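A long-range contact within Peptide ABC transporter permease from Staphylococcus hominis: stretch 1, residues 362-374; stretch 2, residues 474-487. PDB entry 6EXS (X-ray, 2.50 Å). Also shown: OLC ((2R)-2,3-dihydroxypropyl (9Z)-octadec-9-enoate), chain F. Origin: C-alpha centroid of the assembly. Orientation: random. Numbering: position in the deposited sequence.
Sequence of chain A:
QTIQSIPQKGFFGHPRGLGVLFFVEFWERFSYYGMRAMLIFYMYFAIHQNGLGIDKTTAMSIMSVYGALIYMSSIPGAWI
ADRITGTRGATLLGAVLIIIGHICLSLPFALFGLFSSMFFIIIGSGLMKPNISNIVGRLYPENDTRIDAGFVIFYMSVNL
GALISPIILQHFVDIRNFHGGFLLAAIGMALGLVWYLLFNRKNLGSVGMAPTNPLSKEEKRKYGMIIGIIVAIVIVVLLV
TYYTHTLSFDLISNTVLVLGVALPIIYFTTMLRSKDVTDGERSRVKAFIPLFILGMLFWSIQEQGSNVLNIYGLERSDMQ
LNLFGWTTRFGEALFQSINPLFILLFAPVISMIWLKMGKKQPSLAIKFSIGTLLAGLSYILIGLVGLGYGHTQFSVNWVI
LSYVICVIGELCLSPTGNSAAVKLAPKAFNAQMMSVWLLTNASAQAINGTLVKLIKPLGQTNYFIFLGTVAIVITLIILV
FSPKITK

Stretch 1 362-374: PSLAIKFSIGTLL
Stretch 2, residues 474-487: ITLIILVFSPKITK

At the centre of the contact Thr475 (chi1 m) points toward stretch 1, its CG2 lying 3.6 Å from Leu373 CG and 3.3 Å from Ser369 O. Helix 364-374 packs against helix 474-479 nearly antiparallel (164° between N-to-C directions), the axes approaching to 9.7 Å; no hydrogen bond crosses, and the contact is van der Waals packing, mostly between side chains. Here the backbones run close, Ser369 CA lying 5.8 Å from Thr475 CA. Leu373 (m, t) starts sideways, but its end comes nearer: its CD2 lies 4.4 Å from Leu476 CG and its CD1 4.5 Å from Leu479 CD2. Leu479 (t, p) also reaches Ser369, CD1 to OG 3.8 Å. That hydroxyl (chi1 m) turns back on its own helix, donating to Ala365 O from OG at 2.7 Å. Thr372 CG2 meets Thr475 OG1 at 3.2 Å. A type I turn from Leu479 to Ser482 leads into the short helix 482-485, whose Ser482 CA lies 5.6 Å from Ala365 CA across the contact. Here Ala365 CB touches Ile485 CG2 (4.0 Å) and Ser482 OG (3.4 Å; chi1 t), while Ile366 CG1 approaches the same OG at 3.3 Å. At the polar edge, the N-cap residue Ser363 (p) holds OG 3.8 Å from Ser482 OG without a hydrogen bond, and its CB packs 3.5 Å from Thr486 CG2; Thr486, first to leave helical phi/psi (-68/107), donates from OG1 (chi1 p) to Pro483 O at 3.1 Å.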

# COMPACT_ATOMS: atom_id res chain seq x y z
N PRO A 362 -22.82 -3.34 12.20
CA PRO A 362 -21.77 -3.09 13.20
C PRO A 362 -21.07 -1.75 12.99
O PRO A 362 -20.97 -1.26 11.86
CB PRO A 362 -20.79 -4.25 12.99
CG PRO A 362 -21.01 -4.69 11.60
CD PRO A 362 -22.48 -4.50 11.35
N SER A 363 -20.60 -1.15 14.10
CA SER A 363 -19.91 0.13 14.10
C SER A 363 -18.48 0.03 13.54
O SER A 363 -17.98 -1.07 13.29
CB SER A 363 -19.90 0.72 15.51
OG SER A 363 -19.07 -0.02 16.39
N LEU A 364 -17.84 1.20 13.35
CA LEU A 364 -16.47 1.36 12.85
C LEU A 364 -15.50 0.53 13.71
O LEU A 364 -14.69 -0.23 13.17
CB LEU A 364 -16.10 2.85 12.92
CG LEU A 364 -15.57 3.51 11.65
CD1 LEU A 364 -15.86 5.00 11.66
CD2 LEU A 364 -14.09 3.29 11.50
N ALA A 365 -15.63 0.66 15.05
CA ALA A 365 -14.82 -0.02 16.06
C ALA A 365 -15.00 -1.54 16.02
O ALA A 365 -14.00 -2.24 16.12
CB ALA A 365 -15.15 0.52 17.45
N ILE A 366 -16.25 -2.04 15.87
CA ILE A 366 -16.55 -3.47 15.79
C ILE A 366 -15.98 -4.07 14.48
O ILE A 366 -15.32 -5.11 14.53
CB ILE A 366 -18.06 -3.79 16.01
CG1 ILE A 366 -18.53 -3.30 17.40
CG2 ILE A 366 -18.36 -5.29 15.85
CD1 ILE A 366 -20.08 -3.09 17.56
N LYS A 367 -16.19 -3.38 13.32
CA LYS A 367 -15.71 -3.79 11.99
C LYS A 367 -14.19 -3.94 11.96
O LYS A 367 -13.69 -4.94 11.44
CB LYS A 367 -16.17 -2.81 10.90
CG LYS A 367 -17.63 -2.95 10.51
CD LYS A 367 -17.95 -2.07 9.32
CE LYS A 367 -19.41 -2.05 8.96
NZ LYS A 367 -19.64 -1.24 7.74
N PHE A 368 -13.46 -2.95 12.54
CA PHE A 368 -11.99 -2.94 12.67
C PHE A 368 -11.51 -4.07 13.56
O PHE A 368 -10.52 -4.73 13.23
CB PHE A 368 -11.52 -1.60 13.23
CG PHE A 368 -11.07 -0.61 12.18
CD1 PHE A 368 -11.98 -0.08 11.27
CD2 PHE A 368 -9.75 -0.18 12.12
CE1 PHE A 368 -11.57 0.84 10.30
CE2 PHE A 368 -9.34 0.74 11.16
CZ PHE A 368 -10.26 1.25 10.26
N SER A 369 -12.21 -4.31 14.68
CA SER A 369 -11.92 -5.38 15.63
C SER A 369 -12.08 -6.75 14.97
O SER A 369 -11.19 -7.59 15.14
CB SER A 369 -12.81 -5.25 16.86
OG SER A 369 -12.54 -4.04 17.55
N ILE A 370 -13.16 -6.96 14.17
CA ILE A 370 -13.44 -8.19 13.42
C ILE A 370 -12.29 -8.46 12.44
O ILE A 370 -11.80 -9.59 12.38
CB ILE A 370 -14.82 -8.13 12.71
CG1 ILE A 370 -15.97 -8.15 13.73
CG2 ILE A 370 -14.97 -9.28 11.70
CD1 ILE A 370 -17.31 -7.52 13.18
N GLY A 371 -11.87 -7.42 11.71
CA GLY A 371 -10.79 -7.48 10.74
C GLY A 371 -9.45 -7.88 11.32
O GLY A 371 -8.80 -8.78 10.80
N THR A 372 -9.05 -7.21 12.43
CA THR A 372 -7.79 -7.44 13.16
C THR A 372 -7.74 -8.83 13.81
O THR A 372 -6.70 -9.48 13.75
CB THR A 372 -7.53 -6.34 14.19
OG1 THR A 372 -7.79 -5.08 13.58
CG2 THR A 372 -6.12 -6.35 14.69
N LEU A 373 -8.87 -9.26 14.43
CA LEU A 373 -9.00 -10.59 15.04
C LEU A 373 -8.79 -11.64 13.96
O LEU A 373 -8.05 -12.59 14.20
CB LEU A 373 -10.39 -10.79 15.68
CG LEU A 373 -10.63 -10.20 17.06
CD1 LEU A 373 -12.11 -10.24 17.40
CD2 LEU A 373 -9.81 -10.90 18.15
N LEU A 374 -9.39 -11.43 12.76
CA LEU A 374 -9.23 -12.32 11.62
C LEU A 374 -7.78 -12.34 11.10
O LEU A 374 -7.27 -13.42 10.79
CB LEU A 374 -10.26 -12.03 10.50
CG LEU A 374 -11.68 -12.56 10.73
CD1 LEU A 374 -12.67 -11.87 9.83
CD2 LEU A 374 -11.77 -14.05 10.50
N ILE A 474 -4.60 -7.29 22.06
CA ILE A 474 -4.79 -5.83 21.94
C ILE A 474 -6.20 -5.53 21.40
O ILE A 474 -6.86 -4.59 21.87
CB ILE A 474 -3.67 -5.13 21.12
CG1 ILE A 474 -2.27 -5.45 21.67
CG2 ILE A 474 -3.89 -3.60 21.06
CD1 ILE A 474 -1.15 -5.17 20.71
N THR A 475 -6.67 -6.35 20.44
CA THR A 475 -8.00 -6.21 19.86
C THR A 475 -9.07 -6.50 20.91
O THR A 475 -10.01 -5.73 21.01
CB THR A 475 -8.15 -7.05 18.59
OG1 THR A 475 -7.13 -6.66 17.68
CG2 THR A 475 -9.50 -6.85 17.93
N LEU A 476 -8.90 -7.57 21.72
CA LEU A 476 -9.86 -7.90 22.78
C LEU A 476 -9.91 -6.82 23.87
O LEU A 476 -10.99 -6.56 24.41
CB LEU A 476 -9.61 -9.29 23.38
CG LEU A 476 -9.95 -10.49 22.50
CD1 LEU A 476 -9.35 -11.76 23.08
CD2 LEU A 476 -11.45 -10.66 22.32
N ILE A 477 -8.76 -6.17 24.17
CA ILE A 477 -8.66 -5.09 25.17
C ILE A 477 -9.39 -3.83 24.65
O ILE A 477 -10.15 -3.23 25.41
CB ILE A 477 -7.20 -4.84 25.65
CG1 ILE A 477 -6.61 -6.10 26.34
CG2 ILE A 477 -7.11 -3.63 26.60
CD1 ILE A 477 -5.11 -6.23 26.26
N ILE A 478 -9.20 -3.47 23.37
CA ILE A 478 -9.86 -2.32 22.74
C ILE A 478 -11.37 -2.57 22.55
O ILE A 478 -12.17 -1.68 22.86
CB ILE A 478 -9.12 -1.89 21.43
CG1 ILE A 478 -7.73 -1.29 21.75
CG2 ILE A 478 -9.96 -0.93 20.55
CD1 ILE A 478 -6.74 -1.19 20.60
N LEU A 479 -11.75 -3.78 22.05
CA LEU A 479 -13.13 -4.22 21.77
C LEU A 479 -14.12 -3.95 22.91
O LEU A 479 -15.26 -3.56 22.63
CB LEU A 479 -13.17 -5.71 21.36
CG LEU A 479 -14.50 -6.35 20.91
CD1 LEU A 479 -15.21 -5.53 19.84
CD2 LEU A 479 -14.27 -7.77 20.41
N VAL A 480 -13.70 -4.12 24.18
CA VAL A 480 -14.59 -3.89 25.34
C VAL A 480 -14.93 -2.37 25.52
O VAL A 480 -15.91 -2.05 26.20
CB VAL A 480 -14.09 -4.55 26.65
CG1 VAL A 480 -13.87 -6.05 26.48
CG2 VAL A 480 -12.83 -3.87 27.19
N PHE A 481 -14.15 -1.46 24.88
CA PHE A 481 -14.35 -0.01 24.93
C PHE A 481 -15.05 0.54 23.68
O PHE A 481 -15.24 1.76 23.57
CB PHE A 481 -13.01 0.72 25.18
CG PHE A 481 -12.36 0.35 26.49
CD1 PHE A 481 -12.78 0.92 27.69
CD2 PHE A 481 -11.31 -0.56 26.53
CE1 PHE A 481 -12.18 0.58 28.90
CE2 PHE A 481 -10.71 -0.90 27.75
CZ PHE A 481 -11.14 -0.33 28.92
N SER A 482 -15.46 -0.36 22.75
CA SER A 482 -16.16 -0.08 21.49
C SER A 482 -17.40 0.85 21.61
O SER A 482 -17.53 1.71 20.74
CB SER A 482 -16.53 -1.37 20.76
OG SER A 482 -17.28 -1.10 19.58
N PRO A 483 -18.33 0.72 22.62
CA PRO A 483 -19.47 1.65 22.68
C PRO A 483 -19.06 3.11 22.92
O PRO A 483 -19.70 4.01 22.37
CB PRO A 483 -20.33 1.10 23.83
CG PRO A 483 -19.85 -0.29 24.05
CD PRO A 483 -18.40 -0.25 23.74
N LYS A 484 -17.99 3.34 23.71
CA LYS A 484 -17.48 4.69 24.02
C LYS A 484 -16.75 5.33 22.84
O LYS A 484 -16.77 6.56 22.72
CB LYS A 484 -16.60 4.68 25.28
CG LYS A 484 -17.39 4.82 26.58
CD LYS A 484 -17.53 3.50 27.34
CE LYS A 484 -16.34 3.19 28.22
NZ LYS A 484 -16.43 1.82 28.79
N ILE A 485 -16.10 4.51 22.00
CA ILE A 485 -15.33 4.93 20.81
C ILE A 485 -16.24 5.62 19.77
O ILE A 485 -15.84 6.64 19.20
CB ILE A 485 -14.49 3.74 20.23
CG1 ILE A 485 -13.36 3.33 21.21
CG2 ILE A 485 -13.92 4.05 18.83
CD1 ILE A 485 -12.82 1.87 21.06
N THR A 486 -17.44 5.07 19.53
CA THR A 486 -18.40 5.61 18.55
C THR A 486 -18.94 6.98 19.00
O THR A 486 -19.70 7.07 19.98
CB THR A 486 -19.48 4.58 18.22
OG1 THR A 486 -20.27 4.32 19.38
CG2 THR A 486 -18.90 3.29 17.67
N LYS A 487 -18.47 8.05 18.31
CA LYS A 487 -18.82 9.45 18.61
C LYS A 487 -19.33 10.20 17.37
O LYS A 487 -18.59 10.46 16.42
CB LYS A 487 -17.62 10.18 19.23
CG LYS A 487 -17.19 9.64 20.59
CD LYS A 487 -15.89 10.27 21.03
CE LYS A 487 -15.31 9.61 22.25
NZ LYS A 487 -14.00 10.20 22.61
C18 OLC F . -15.29 -15.82 8.43
C10 OLC F . -7.86 -20.41 13.65
C9 OLC F . -7.03 -21.43 13.83
C17 OLC F . -14.77 -16.42 9.72
C11 OLC F . -9.30 -20.46 13.19
C8 OLC F . -7.31 -22.89 13.60
C24 OLC F . -0.67 -33.99 11.77
C16 OLC F . -13.44 -17.15 9.57
C12 OLC F . -9.65 -19.42 12.13
C7 OLC F . -6.07 -23.77 13.75
C15 OLC F . -12.97 -17.81 10.86
C13 OLC F . -11.14 -19.15 12.01
C6 OLC F . -6.28 -25.21 13.29
C14 OLC F . -11.51 -18.25 10.85
C5 OLC F . -5.10 -26.14 13.58
C4 OLC F . -4.08 -26.22 12.45
C3 OLC F . -3.91 -27.62 11.87
C2 OLC F . -2.77 -28.42 12.50
C21 OLC F . -0.86 -31.48 11.64
C1 OLC F . -2.43 -29.68 11.74
C22 OLC F . -0.97 -32.70 12.52
O19 OLC F . -2.95 -30.03 10.72
O25 OLC F . 0.71 -34.08 11.41
O23 OLC F . -0.12 -32.58 13.66
O20 OLC F . -1.44 -30.36 12.35